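Local coordinates for NYN domain-containing protein (Vibrio parahaemolyticus, PDB 2QIP), which is of unknown biological role but probably acts as a nuclease on RNA, at residues Lys9-Ile14 with Asp108-Ile113; Val16-Val21 with Ala53-Ser58; Glu27-Asn32 with Tyr139-Leu144. One frame throughout, in Å; residues are numbered along the deposited sequence. Where two conformers were deposited one is given.

Contact 1. Residues Lys9-Ile14 with Asp108-Ile113. With EDO (1,2-ethanediol), chain C.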
ATOM      1  N   LYS A   9      15.360  19.917  17.500  1.00 26.39           N
ATOM      2  CA  LYS A   9      16.048  19.142  16.449  1.00 23.75           C
ATOM      3  C   LYS A   9      14.988  18.694  15.441  1.00 21.05           C
ATOM      4  O   LYS A   9      13.830  18.529  15.820  1.00 20.77           O
ATOM      5  CB  LYS A   9      16.696  17.887  17.031  1.00 23.99           C
ATOM      6  CG  LYS A   9      17.736  18.101  18.136  1.00 26.73           C
ATOM      7  CD  LYS A   9      18.610  16.869  18.190  1.00 30.70           C
ATOM      8  CE  LYS A   9      18.721  16.305  19.585  1.00 33.90           C
ATOM      9  NZ  LYS A   9      18.647  14.821  19.552  1.00 33.91           N
ATOM     10  N   GLU A  10      15.386  18.478  14.184  1.00 18.47           N
ATOM     11  CA  GLU A  10      14.446  17.949  13.186  1.00 15.79           C
ATOM     12  C   GLU A  10      13.894  16.619  13.690  1.00 14.66           C
ATOM     13  O   GLU A  10      14.656  15.725  14.072  1.00 14.50           O
ATOM     14  CB  GLU A  10      15.128  17.744  11.831  1.00 14.94           C
ATOM     15  CG  GLU A  10      14.149  17.368  10.730  1.00 15.01           C
ATOM     16  CD  GLU A  10      14.804  17.018   9.399  1.00 16.01           C
ATOM     17  OE1 GLU A  10      15.879  16.397   9.399  1.00 20.23           O
ATOM     18  OE2 GLU A  10      14.227  17.353   8.340  1.00 18.14           O
ATOM     19  N   LYS A  11      12.570  16.496  13.695  1.00 13.18           N
ATOM     20  CA  LYS A  11      11.911  15.257  14.102  1.00 12.91           C
ATOM     21  C   LYS A  11      11.794  14.341  12.889  1.00 12.01           C
ATOM     22  O   LYS A  11      11.318  14.769  11.837  1.00 11.63           O
ATOM     23  CB  LYS A  11      10.512  15.571  14.639  1.00 13.76           C
ATOM     24  CG  LYS A  11      10.513  16.141  16.069  1.00 14.49           C
ATOM     25  CD  LYS A  11       9.073  16.489  16.518  1.00 17.31           C
ATOM     26  CE  LYS A  11       9.047  16.867  17.988  1.00 23.63           C
ATOM     27  NZ  LYS A  11       7.667  17.219  18.452  1.00 28.16           N
ATOM     28  N   ILE A  12      12.206  13.081  13.036  1.00 11.65           N
ATOM     29  CA  ILE A  12      12.173  12.133  11.929  1.00 11.85           C
ATOM     30  C   ILE A  12      11.435  10.851  12.294  1.00 10.80           C
ATOM     31  O   ILE A  12      11.381  10.435  13.459  1.00 11.55           O
ATOM     32  CB  ILE A  12      13.586  11.777  11.408  1.00 12.19           C
ATOM     33  CG1 ILE A  12      14.395  10.989  12.445  1.00 12.13           C
ATOM     34  CG2 ILE A  12      14.302  13.048  10.952  1.00 12.00           C
ATOM     35  CD1 ILE A  12      15.741  10.481  11.911  1.00 11.82           C
ATOM     36  N   ALA A  13      10.850  10.244  11.264  1.00 10.42           N
ATOM     37  CA  ALA A  13      10.365   8.865  11.344  1.00 10.78           C
ATOM     38  C   ALA A  13      11.120   8.070  10.310  1.00 10.91           C
ATOM     39  O   ALA A  13      11.268   8.541   9.186  1.00 12.54           O
ATOM     40  CB  ALA A  13       8.887   8.801  11.028  1.00 11.77           C
ATOM     41  N   ILE A  14      11.550   6.864  10.678  1.00 10.79           N
ATOM     42  CA  ILE A  14      12.256   6.001   9.731  1.00 10.37           C
ATOM     43  C   ILE A  14      11.388   4.769   9.482  1.00 10.78           C
ATOM     44  O   ILE A  14      10.871   4.184  10.433  1.00 11.21           O
ATOM     45  CB  ILE A  14      13.633   5.559  10.286  1.00 10.69           C
ATOM     46  CG1 ILE A  14      14.528   6.766  10.585  1.00 12.36           C
ATOM     47  CG2 ILE A  14      14.318   4.614   9.273  1.00 12.91           C
ATOM     48  CD1 ILE A  14      15.768   6.428  11.372  1.00 13.99           C
ATOM     49  N   ASP A 108       3.364  13.883  12.880  1.00 12.16           N
ATOM     50  CA  ASP A 108       4.163  13.965  14.096  1.00 12.59           C
ATOM     51  C   ASP A 108       5.636  14.241  13.845  1.00 12.32           C
ATOM     52  O   ASP A 108       6.396  14.398  14.794  1.00 13.02           O
ATOM     53  CB  ASP A 108       4.045  12.675  14.908  1.00 13.33           C
ATOM     54  CG  ASP A 108       2.635  12.414  15.355  1.00 16.84           C
ATOM     55  OD1 ASP A 108       2.029  13.347  15.910  1.00 18.66           O
ATOM     56  OD2 ASP A 108       2.126  11.294  15.129  1.00 22.37           O
ATOM     57  N   VAL A 109       6.040  14.302  12.574  1.00 11.24           N
ATOM     58  CA  VAL A 109       7.468  14.467  12.250  1.00 11.02           C
ATOM     59  C   VAL A 109       7.680  15.556  11.208  1.00 11.27           C
ATOM     60  O   VAL A 109       6.745  15.918  10.471  1.00 11.93           O
ATOM     61  CB  VAL A 109       8.135  13.142  11.780  1.00 10.87           C
ATOM     62  CG1 VAL A 109       8.099  12.127  12.908  1.00 11.65           C
ATOM     63  CG2 VAL A 109       7.458  12.568  10.535  1.00 12.58           C
ATOM     64  N   ASP A 110       8.906  16.077  11.163  1.00 10.97           N
ATOM     65  CA  ASP A 110       9.276  17.018  10.115  1.00 11.46           C
ATOM     66  C   ASP A 110       9.675  16.326   8.825  1.00 11.23           C
ATOM     67  O   ASP A 110       9.570  16.897   7.752  1.00 11.87           O
ATOM     68  CB  ASP A 110      10.445  17.898  10.566  1.00 11.64           C
ATOM     69  CG  ASP A 110      10.122  18.695  11.821  1.00 13.50           C
ATOM     70  OD1 ASP A 110       9.090  19.394  11.814  1.00 15.76           O
ATOM     71  OD2 ASP A 110      10.853  18.584  12.827  1.00 15.43           O
ATOM     72  N   ARG A 111      10.165  15.101   8.942  1.00 10.55           N
ATOM     73  CA  ARG A 111      10.686  14.387   7.787  1.00 11.18           C
ATOM     74  C   ARG A 111      10.467  12.893   7.992  1.00 10.36           C
ATOM     75  O   ARG A 111      10.702  12.356   9.085  1.00 10.66           O
ATOM     76  CB  ARG A 111      12.190  14.664   7.646  1.00 11.47           C
ATOM     77  CG  ARG A 111      12.839  13.970   6.432  1.00 13.45           C
ATOM     78  CD  ARG A 111      14.317  14.232   6.368  1.00 15.21           C
ATOM     79  NE  ARG A 111      14.567  15.648   6.144  1.00 15.82           N
ATOM     80  CZ  ARG A 111      14.690  16.239   4.952  1.00 15.15           C
ATOM     81  NH1 ARG A 111      14.614  15.549   3.815  1.00 14.41           N
ATOM     82  NH2 ARG A 111      14.885  17.567   4.901  1.00 18.62           N
ATOM     83  N   VAL A 112       9.972  12.254   6.933  1.00 10.61           N
ATOM     84  CA  VAL A 112       9.857  10.788   6.872  1.00 10.20           C
ATOM     85  C   VAL A 112      11.045  10.280   6.062  1.00 10.81           C
ATOM     86  O   VAL A 112      11.306  10.776   4.936  1.00 10.98           O
ATOM     87  CB  VAL A 112       8.518  10.362   6.202  1.00 10.92           C
ATOM     88  CG1 VAL A 112       8.457   8.838   6.028  1.00 12.62           C
ATOM     89  CG2 VAL A 112       7.326  10.862   7.018  1.00 11.65           C
ATOM     90  N   ILE A 113      11.761   9.302   6.625  1.00 10.58           N
ATOM     91  CA  ILE A 113      12.859   8.657   5.901  1.00 11.67           C
ATOM     92  C   ILE A 113      12.415   7.251   5.515  1.00 10.97           C
ATOM     93  O   ILE A 113      12.139   6.428   6.389  1.00 11.21           O
ATOM     94  CB  ILE A 113      14.140   8.621   6.749  1.00 11.74           C
ATOM     95  CG1 ILE A 113      14.560  10.053   7.159  1.00 12.96           C
ATOM     96  CG2 ILE A 113      15.256   7.865   6.017  1.00 12.86           C
ATOM     97  CD1 ILE A 113      15.782  10.118   8.067  1.00 14.99           C
TER
HETATM   98  C1  EDO C 302       6.382  18.052  13.433  1.00 24.84           C
HETATM   99  O1  EDO C 302       6.353  18.545  12.091  1.00 18.50           O
HETATM  100  C2  EDO C 302       5.996  19.185  14.379  1.00 26.88           C
HETATM  101  O2  EDO C 302       5.735  18.580  15.643  1.00 31.50           O
HETATM  102  O   HOH W   1      11.283  19.860  15.118  1.00 29.80           O
HETATM  103  O   HOH W   2      16.621  18.927   7.223  1.00 36.91           O
HETATM  104  O   HOH W   3       5.937  14.737  17.431  1.00 20.97           O
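I113 N donates to A13 O at 2.7 Å, almost straight (176°). A13 in turn gives its own N-H to R111 O at 3.0 Å, and thus binds the residues on both sides of V112, the alternation expected of parallel strands. On one face of the sheet CD1 of I113 meets CD1 of I12 at 3.9 Å. The methyl of A13 turns to the other face, where it lies 3.9 Å from V109 CG1.

K11 is held chiefly by its backbone. Its N reaches D110 OD2 at 2.8 Å, on the anti side of that oxygen; chi1 (-59°) sets D110 CG beside its own backbone N. D110 OD1 accepts from O1 of an ethanediol, probably from the crystallisation liquor. K11 O is gripped twice, by D110 N from above the carbonyl plane and by R111 N, 3.1 Å away and nearly in line with the C=O. The lysine chain runs out extended, and a water joins K11 NZ to D108 O.

At the N-terminal end of the strand pair E10 OE2 and R111 NE form a salt bridge, 2.8 Å, the nitrogen on the syn side of the oxygen and the carboxylate and guanidinium planes 69° apart; K46 pairs with the other oxygen of E10. The arrangement is that of two adjacent central strands, 10-17 and 111-115, in the parallel alpha/beta sheet of a PIN-like domain.

Contact 2. Residues Val16-Val21 with Ala53-Ser58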
ATOM      1  N   VAL A  16      11.874   1.206   7.265  1.00 10.98           N
ATOM      2  CA  VAL A  16      12.738   0.372   6.419  1.00 11.34           C
ATOM      3  C   VAL A  16      11.991  -0.807   5.814  1.00 11.80           C
ATOM      4  O   VAL A  16      11.416  -1.616   6.530  1.00 12.19           O
ATOM      5  CB  VAL A  16      13.964  -0.162   7.197  1.00 12.15           C
ATOM      6  CG1 VAL A  16      14.897  -0.893   6.234  1.00 13.09           C
ATOM      7  CG2 VAL A  16      14.712   0.981   7.885  1.00 13.45           C
ATOM      8  N   ASP A  17      12.034  -0.886   4.488  1.00 12.12           N
ATOM      9  CA  ASP A  17      11.461  -2.009   3.754  1.00 13.23           C
ATOM     10  C   ASP A  17      12.593  -3.059   3.725  1.00 13.27           C
ATOM     11  O   ASP A  17      13.407  -3.083   2.780  1.00 13.88           O
ATOM     12  CB  ASP A  17      11.111  -1.474   2.362  1.00 13.98           C
ATOM     13  CG  ASP A  17      10.401  -2.463   1.463  1.00 16.94           C
ATOM     14  OD1 ASP A  17      10.200  -3.641   1.807  1.00 18.49           O
ATOM     15  OD2 ASP A  17      10.040  -2.010   0.349  1.00 17.75           O
ATOM     16  N   VAL A  18      12.677  -3.890   4.777  1.00 12.99           N
ATOM     17  CA  VAL A  18      13.822  -4.789   4.951  1.00 13.77           C
ATOM     18  C   VAL A  18      13.980  -5.735   3.767  1.00 14.56           C
ATOM     19  O   VAL A  18      15.102  -5.966   3.328  1.00 15.73           O
ATOM     20  CB  VAL A  18      13.701  -5.582   6.290  1.00 13.47           C
ATOM     21  CG1 VAL A  18      14.736  -6.709   6.385  1.00 14.69           C
ATOM     22  CG2 VAL A  18      13.813  -4.628   7.497  1.00 13.97           C
ATOM     23  N   GLN A  19      12.872  -6.240   3.230  1.00 15.25           N
ATOM     24  CA  GLN A  19      12.972  -7.170   2.082  1.00 16.29           C
ATOM     25  C   GLN A  19      13.565  -6.469   0.848  1.00 15.76           C
ATOM     26  O   GLN A  19      14.416  -7.032   0.152  1.00 16.88           O
ATOM     27  CB  GLN A  19      11.602  -7.770   1.737  1.00 17.37           C
ATOM     28  CG  GLN A  19      11.072  -8.752   2.778  1.00 22.15           C
ATOM     29  CD  GLN A  19      11.887 -10.051   2.854  1.00 27.22           C
ATOM     30  OE1 GLN A  19      12.785 -10.184   3.689  1.00 30.54           O
ATOM     31  NE2 GLN A  19      11.570 -11.011   1.976  1.00 29.73           N
ATOM     32  N   ASN A  20      13.115  -5.247   0.576  1.00 15.20           N
ATOM     33  CA  ASN A  20      13.649  -4.500  -0.566  1.00 14.30           C
ATOM     34  C   ASN A  20      15.148  -4.215  -0.415  1.00 14.57           C
ATOM     35  O   ASN A  20      15.927  -4.429  -1.356  1.00 15.01           O
ATOM     36  CB  ASN A  20      12.865  -3.213  -0.812  1.00 14.50           C
ATOM     37  CG  ASN A  20      13.435  -2.392  -1.951  1.00 14.18           C
ATOM     38  OD1 ASN A  20      14.337  -1.578  -1.752  1.00 15.69           O
ATOM     39  ND2 ASN A  20      12.898  -2.580  -3.150  1.00 16.76           N
ATOM     40  N   VAL A  21      15.552  -3.779   0.779  1.00 14.22           N
ATOM     41  CA  VAL A  21      16.962  -3.536   1.068  1.00 14.10           C
ATOM     42  C   VAL A  21      17.775  -4.810   0.869  1.00 14.49           C
ATOM     43  O   VAL A  21      18.816  -4.778   0.227  1.00 14.78           O
ATOM     44  CB  VAL A  21      17.128  -2.983   2.495  1.00 14.65           C
ATOM     45  CG1 VAL A  21      18.592  -2.903   2.878  1.00 15.45           C
ATOM     46  CG2 VAL A  21      16.492  -1.603   2.573  1.00 15.38           C
ATOM     47  N   ALA A  53      11.310  -1.223  11.274  1.00 11.71           N
ATOM     48  CA  ALA A  53      11.904  -2.074  10.251  1.00 11.76           C
ATOM     49  C   ALA A  53      10.888  -3.149   9.924  1.00 11.99           C
ATOM     50  O   ALA A  53      10.509  -3.938  10.797  1.00 12.60           O
ATOM     51  CB  ALA A  53      13.223  -2.699  10.752  1.00 12.39           C
ATOM     52  N   TYR A  54      10.425  -3.166   8.674  1.00 10.83           N
ATOM     53  CA  TYR A  54       9.327  -4.037   8.251  1.00 11.26           C
ATOM     54  C   TYR A  54       9.920  -5.291   7.631  1.00 11.25           C
ATOM     55  O   TYR A  54      10.492  -5.258   6.526  1.00 12.21           O
ATOM     56  CB  TYR A  54       8.448  -3.273   7.246  1.00 11.40           C
ATOM     57  CG  TYR A  54       7.779  -2.097   7.919  1.00 10.30           C
ATOM     58  CD1 TYR A  54       6.494  -2.218   8.422  1.00 11.24           C
ATOM     59  CD2 TYR A  54       8.443  -0.874   8.083  1.00 11.26           C
ATOM     60  CE1 TYR A  54       5.863  -1.166   9.074  1.00 10.71           C
ATOM     61  CE2 TYR A  54       7.820   0.196   8.749  1.00 10.64           C
ATOM     62  CZ  TYR A  54       6.518   0.045   9.224  1.00 11.31           C
ATOM     63  OH  TYR A  54       5.885   1.091   9.900  1.00 11.99           O
ATOM     64  N   ALA A  55       9.778  -6.403   8.344  1.00 12.44           N
ATOM     65  CA  ALA A  55      10.485  -7.646   8.003  1.00 12.05           C
ATOM     66  C   ALA A  55       9.513  -8.818   7.968  1.00 12.89           C
ATOM     67  O   ALA A  55       8.311  -8.667   8.244  1.00 13.26           O
ATOM     68  CB  ALA A  55      11.593  -7.894   9.039  1.00 13.58           C
ATOM     69  N   ILE A  56      10.050  -9.998   7.648  1.00 13.70           N
ATOM     70  CA  ILE A  56       9.258 -11.223   7.564  1.00 14.20           C
ATOM     71  C   ILE A  56       9.592 -12.113   8.758  1.00 14.37           C
ATOM     72  O   ILE A  56      10.762 -12.352   9.057  1.00 15.67           O
ATOM     73  CB  ILE A  56       9.532 -11.962   6.228  1.00 14.94           C
ATOM     74  CG1 ILE A  56       9.268 -11.016   5.038  1.00 15.92           C
ATOM     75  CG2 ILE A  56       8.703 -13.253   6.114  1.00 15.82           C
ATOM     76  CD1 ILE A  56       7.820 -10.458   4.951  1.00 18.44           C
ATOM     77  N   ALA A  57       8.557 -12.592   9.445  1.00 14.13           N
ATOM     78  CA  ALA A  57       8.757 -13.502  10.572  1.00 14.59           C
ATOM     79  C   ALA A  57       9.428 -14.793  10.153  1.00 15.12           C
ATOM     80  O   ALA A  57       9.216 -15.283   9.047  1.00 15.85           O
ATOM     81  CB  ALA A  57       7.440 -13.800  11.227  1.00 15.49           C
ATOM     82  N   SER A  58      10.206 -15.358  11.072  1.00 14.98           N
ATOM     83  CA  SER A  58      11.010 -16.542  10.737  1.00 15.46           C
ATOM     84  C   SER A  58      11.223 -17.405  11.947  1.00 15.27           C
ATOM     85  O   SER A  58      11.397 -16.889  13.046  1.00 15.36           O
ATOM     86  CB  SER A  58      12.376 -16.108  10.201  1.00 16.09           C
ATOM     87  OG  SER A  58      13.195 -17.233   9.903  1.00 17.35           O
TER
HETATM   88  O   HOH W   4      10.054  -5.606   3.799  1.00 18.37           O
HETATM   89  O   HOH W   5      12.630  -9.695   6.370  1.00 25.28           O
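With V18 CG1 anti to the backbone N (chi1 170°), the other methyl, CG2, falls beside that N, 3.8 Å from A53 CB, while a bend at chi2 of Q19 (-68°) carries CD to within 3.5 Å of I56 CG1. Q19 and I56 cross at about a right angle there, the carboxamide carbon lying against the isoleucine branch. V18 CB also packs on the methyl of A55, and F66 of helix 61-73 and Y35 of helix 35-42 add to the apolar surroundings of V18.

Two backbone bonds join the two segments where strand 10-17 ends. Y54 N donates to V16 O at 2.8 Å, nearly straight (169°), and the same oxygen lies in the plane of the Y54 ring at its edge, 3.4 Å from CD2. One step on, V18 N donates to Y54 O at 3.1 Å, from a position tilted out of the carbonyl plane. The ring's far end is fixed elsewhere, by a hydrogen bond from the hydroxyl to D101 and an edge-to-face stack with W94.

Between the segments D17, the N-cap of helix 18-29, is tied in through a water that gives one hydrogen to D17 OD1 at 2.8 Å and another to Y54 O, and accepts from Q19 N at 2.9 Å. D17 OD2 is hydrogen-bonded to S116 OG, just past the end of strand 111-115. A second water donates to Q19 OE1 at 2.7 Å and accepts from I56 N.

The carbonyl oxygen of the buried Y54 is thus satisfied by both V18 N and a water, and through that water D17 reaches the backbone N-H of Q19 at the start of the helix.

Contact 3. Residues Glu27-Asn32 with Tyr139-Leu144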
ATOM      1  N   GLU A  27      21.407  -8.155  -5.085  1.00 20.49           N
ATOM      2  CA  GLU A  27      21.471  -8.111  -6.550  0.50 21.17           C
ATOM      3  C   GLU A  27      22.551  -7.161  -7.060  1.00 21.26           C
ATOM      4  O   GLU A  27      23.314  -7.504  -7.983  1.00 21.60           O
ATOM      5  CB  GLU A  27      20.108  -7.749  -7.154  0.50 21.28           C
ATOM      6  CG  GLU A  27      20.099  -7.637  -8.680  0.50 23.00           C
ATOM      7  CD  GLU A  27      18.719  -7.348  -9.258  0.50 22.31           C
ATOM      8  OE1 GLU A  27      17.711  -7.501  -8.532  0.50 23.90           O
ATOM      9  OE2 GLU A  27      18.644  -6.979 -10.452  0.50 24.75           O
ATOM     10  N   ALA A  28      22.631  -5.971  -6.474  1.00 20.00           N
ATOM     11  CA  ALA A  28      23.590  -4.973  -6.953  1.00 20.21           C
ATOM     12  C   ALA A  28      25.019  -5.193  -6.481  1.00 20.64           C
ATOM     13  O   ALA A  28      25.961  -4.894  -7.209  1.00 21.70           O
ATOM     14  CB  ALA A  28      23.133  -3.591  -6.542  1.00 19.19           C
ATOM     15  N   TYR A  29      25.171  -5.674  -5.247  1.00 20.43           N
ATOM     16  CA  TYR A  29      26.458  -5.670  -4.570  1.00 21.32           C
ATOM     17  C   TYR A  29      26.886  -7.025  -3.989  1.00 22.27           C
ATOM     18  O   TYR A  29      27.998  -7.136  -3.475  1.00 23.57           O
ATOM     19  CB  TYR A  29      26.438  -4.648  -3.433  1.00 20.62           C
ATOM     20  CG  TYR A  29      25.959  -3.270  -3.805  1.00 19.96           C
ATOM     21  CD1 TYR A  29      26.570  -2.530  -4.823  1.00 21.23           C
ATOM     22  CD2 TYR A  29      24.907  -2.669  -3.090  1.00 18.25           C
ATOM     23  CE1 TYR A  29      26.134  -1.234  -5.140  1.00 20.19           C
ATOM     24  CE2 TYR A  29      24.466  -1.398  -3.401  1.00 19.28           C
ATOM     25  CZ  TYR A  29      25.078  -0.678  -4.415  1.00 19.36           C
ATOM     26  OH  TYR A  29      24.638   0.593  -4.715  1.00 20.12           O
ATOM     27  N   ARG A  30      26.002  -8.019  -4.028  1.00 23.66           N
ATOM     28  CA  ARG A  30      26.176  -9.278  -3.260  1.00 25.11           C
ATOM     29  C   ARG A  30      26.738  -9.033  -1.844  1.00 25.57           C
ATOM     30  O   ARG A  30      27.654  -9.720  -1.370  1.00 26.09           O
ATOM     31  CB  ARG A  30      26.971 -10.336  -4.058  1.00 26.01           C
ATOM     32  CG  ARG A  30      26.166 -10.885  -5.246  1.00 29.43           C
ATOM     33  CD  ARG A  30      25.618 -12.318  -5.064  1.00 33.80           C
ATOM     34  NE  ARG A  30      24.718 -12.537  -3.924  1.00 40.30           N
ATOM     35  CZ  ARG A  30      23.806 -13.511  -3.859  1.00 31.82           C
ATOM     36  NH1 ARG A  30      23.646 -14.362  -4.869  1.00 44.72           N
ATOM     37  NH2 ARG A  30      23.030 -13.632  -2.791  1.00 44.24           N
ATOM     38  N   SER A  31      26.153  -8.034  -1.180  1.00 25.47           N
ATOM     39  CA  SER A  31      26.560  -7.606   0.151  1.00 25.53           C
ATOM     40  C   SER A  31      25.305  -7.310   0.948  1.00 24.37           C
ATOM     41  O   SER A  31      24.214  -7.227   0.381  1.00 24.82           O
ATOM     42  CB  SER A  31      27.373  -6.317   0.076  1.00 26.66           C
ATOM     43  OG  SER A  31      28.542  -6.486  -0.694  1.00 28.40           O
ATOM     44  N   ASN A  32      25.475  -7.173   2.259  1.00 22.80           N
ATOM     45  CA  ASN A  32      24.366  -6.838   3.145  1.00 21.45           C
ATOM     46  C   ASN A  32      24.459  -5.388   3.621  1.00 19.58           C
ATOM     47  O   ASN A  32      25.548  -4.807   3.721  1.00 19.49           O
ATOM     48  CB  ASN A  32      24.301  -7.782   4.361  1.00 22.19           C
ATOM     49  CG  ASN A  32      23.791  -9.190   4.018  1.00 24.81           C
ATOM     50  OD1 ASN A  32      23.195  -9.432   2.957  1.00 27.85           O
ATOM     51  ND2 ASN A  32      24.019 -10.122   4.934  1.00 26.28           N
ATOM     52  N   TYR A 139      16.175   6.476   0.868  1.00 11.04           N
ATOM     53  CA  TYR A 139      17.446   5.762   0.710  1.00 10.75           C
ATOM     54  C   TYR A 139      17.148   4.557  -0.165  1.00 11.39           C
ATOM     55  O   TYR A 139      16.216   3.796   0.141  1.00 12.58           O
ATOM     56  CB  TYR A 139      17.972   5.245   2.056  1.00 11.66           C
ATOM     57  CG  TYR A 139      18.624   6.273   2.942  1.00 11.25           C
ATOM     58  CD1 TYR A 139      19.991   6.182   3.255  1.00 14.24           C
ATOM     59  CD2 TYR A 139      17.882   7.315   3.516  1.00 12.29           C
ATOM     60  CE1 TYR A 139      20.606   7.097   4.098  1.00 13.68           C
ATOM     61  CE2 TYR A 139      18.490   8.238   4.347  1.00 12.07           C
ATOM     62  CZ  TYR A 139      19.860   8.138   4.627  1.00 12.92           C
ATOM     63  OH  TYR A 139      20.459   9.065   5.453  1.00 14.35           O
ATOM     64  N   GLY A 140      17.938   4.374  -1.224  1.00 11.91           N
ATOM     65  CA  GLY A 140      17.720   3.247  -2.123  1.00 13.07           C
ATOM     66  C   GLY A 140      18.984   2.906  -2.882  1.00 13.34           C
ATOM     67  O   GLY A 140      19.846   3.763  -3.052  1.00 13.66           O
ATOM     68  N   VAL A 141      19.090   1.653  -3.336  1.00 14.13           N
ATOM     69  CA  VAL A 141      20.203   1.231  -4.197  1.00 15.18           C
ATOM     70  C   VAL A 141      19.961   1.896  -5.566  1.00 15.41           C
ATOM     71  O   VAL A 141      18.964   1.590  -6.211  1.00 16.04           O
ATOM     72  CB  VAL A 141      20.215  -0.292  -4.334  1.00 15.23           C
ATOM     73  CG1 VAL A 141      21.228  -0.721  -5.388  1.00 16.94           C
ATOM     74  CG2 VAL A 141      20.543  -0.916  -2.989  1.00 15.84           C
ATOM     75  N   PRO A 142      20.837   2.840  -5.982  1.00 16.08           N
ATOM     76  CA  PRO A 142      20.490   3.636  -7.179  1.00 16.98           C
ATOM     77  C   PRO A 142      20.132   2.829  -8.423  1.00 18.04           C
ATOM     78  O   PRO A 142      19.134   3.151  -9.082  1.00 18.30           O
ATOM     79  CB  PRO A 142      21.729   4.498  -7.408  1.00 17.95           C
ATOM     80  CG  PRO A 142      22.316   4.642  -6.058  1.00 16.93           C
ATOM     81  CD  PRO A 142      22.114   3.285  -5.391  1.00 16.36           C
ATOM     82  N   ARG A 143      20.892   1.775  -8.717  1.00 19.08           N
ATOM     83  CA  ARG A 143      20.667   1.039  -9.968  1.00 21.54           C
ATOM     84  C   ARG A 143      19.368   0.207  -9.939  1.00 19.98           C
ATOM     85  O   ARG A 143      18.944  -0.344 -10.952  1.00 21.15           O
ATOM     86  CB  ARG A 143      21.919   0.222 -10.367  1.00 21.52           C
ATOM     87  CG  ARG A 143      22.199  -0.992  -9.501  1.00 25.40           C
ATOM     88  CD  ARG A 143      23.547  -1.683  -9.836  1.00 25.42           C
ATOM     89  NE  ARG A 143      24.688  -1.141  -9.084  1.00 36.32           N
ATOM     90  CZ  ARG A 143      25.601  -0.306  -9.583  1.00 29.40           C
ATOM     91  NH1 ARG A 143      26.608   0.121  -8.823  1.00 41.57           N
ATOM     92  NH2 ARG A 143      25.519   0.106 -10.845  1.00 42.29           N
ATOM     93  N   LEU A 144      18.703   0.166  -8.784  1.00 18.34           N
ATOM     94  CA  LEU A 144      17.476  -0.617  -8.623  1.00 17.48           C
ATOM     95  C   LEU A 144      16.331   0.197  -8.039  1.00 16.59           C
ATOM     96  O   LEU A 144      15.282  -0.362  -7.723  1.00 18.49           O
ATOM     97  CB  LEU A 144      17.744  -1.871  -7.777  1.00 17.41           C
ATOM     98  CG  LEU A 144      18.704  -2.879  -8.449  1.00 17.78           C
ATOM     99  CD1 LEU A 144      19.144  -3.965  -7.474  1.00 19.34           C
ATOM    100  CD2 LEU A 144      18.074  -3.495  -9.703  1.00 20.37           C
TER
HETATM  101  O   HOH W   6      23.514   0.960  -7.486  1.00 25.46           O
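Y29 drives the hydroxyl end of its ring against V141, tip to tip, with OH 3.7 Å from V141 CG1 and CE2 3.9 Å from the same methyl. P142 meets the phenol at about a right angle, its CD 3.8 Å from Y29 OH. A28 CB lies over the centre of one face of the Y29 ring and touches V141 CG1 at 3.6 Å, so that alanine, tyrosine and valine close on one another.

The hydroxyl is also engaged in polar bonds. It is hydrogen-bonded to I159 O, and Y29 OH accepts from a water that in turn accepts from the backbone N of R143, 3.0 Å from the water oxygen.

The pieces involved are the last turn of helix 18-29, which follows the first strand of the parallel alpha/beta sheet, and the 3-10 turn that follows strand 135-140. That turn is closed by L144 N bonding to V141 O, and R30, with a positive phi, takes the chain out of the helix just past the contact.

R143 covers the outer side. Its chi1 of 72° puts CG in the crowded position between backbone N and carbonyl carbon. CG and CD run past A28 CB, CD at 3.8 Å, and the bend at chi3 turns NE off the line of the chain; A28 CB sits at the guanidinium edge, near its plane. NH1 ends 4.0 Å from Y29 CE1, with ring and guanidinium planes 83° apart, far from a parallel stack. L144 CD1 approaches A28 CB more loosely, and R86 of the second subunit packs on the same leucine.

Contacts 1 and 2 share strand 10-17 but lie at its two ends, their centres about 20 Å apart and on opposite sides of the chain's centre. Helix 18-29 carries the chain on from contact 2 to contact 3; the centres of these two lie about 15 Å apart. Contacts 1 and 3, about 24 Å between centres, nevertheless touch through neighbouring strands, where I113 CG2 packs on Y139 CE2 at 3.7 Å. The carboxyl ends of the strands, where contact 2 lies, are where PIN-like nucleases usually gather their acidic residues, consistent with D17 standing there. The ethanediol at D110 of contact 1 lies toward the other end of the sheet.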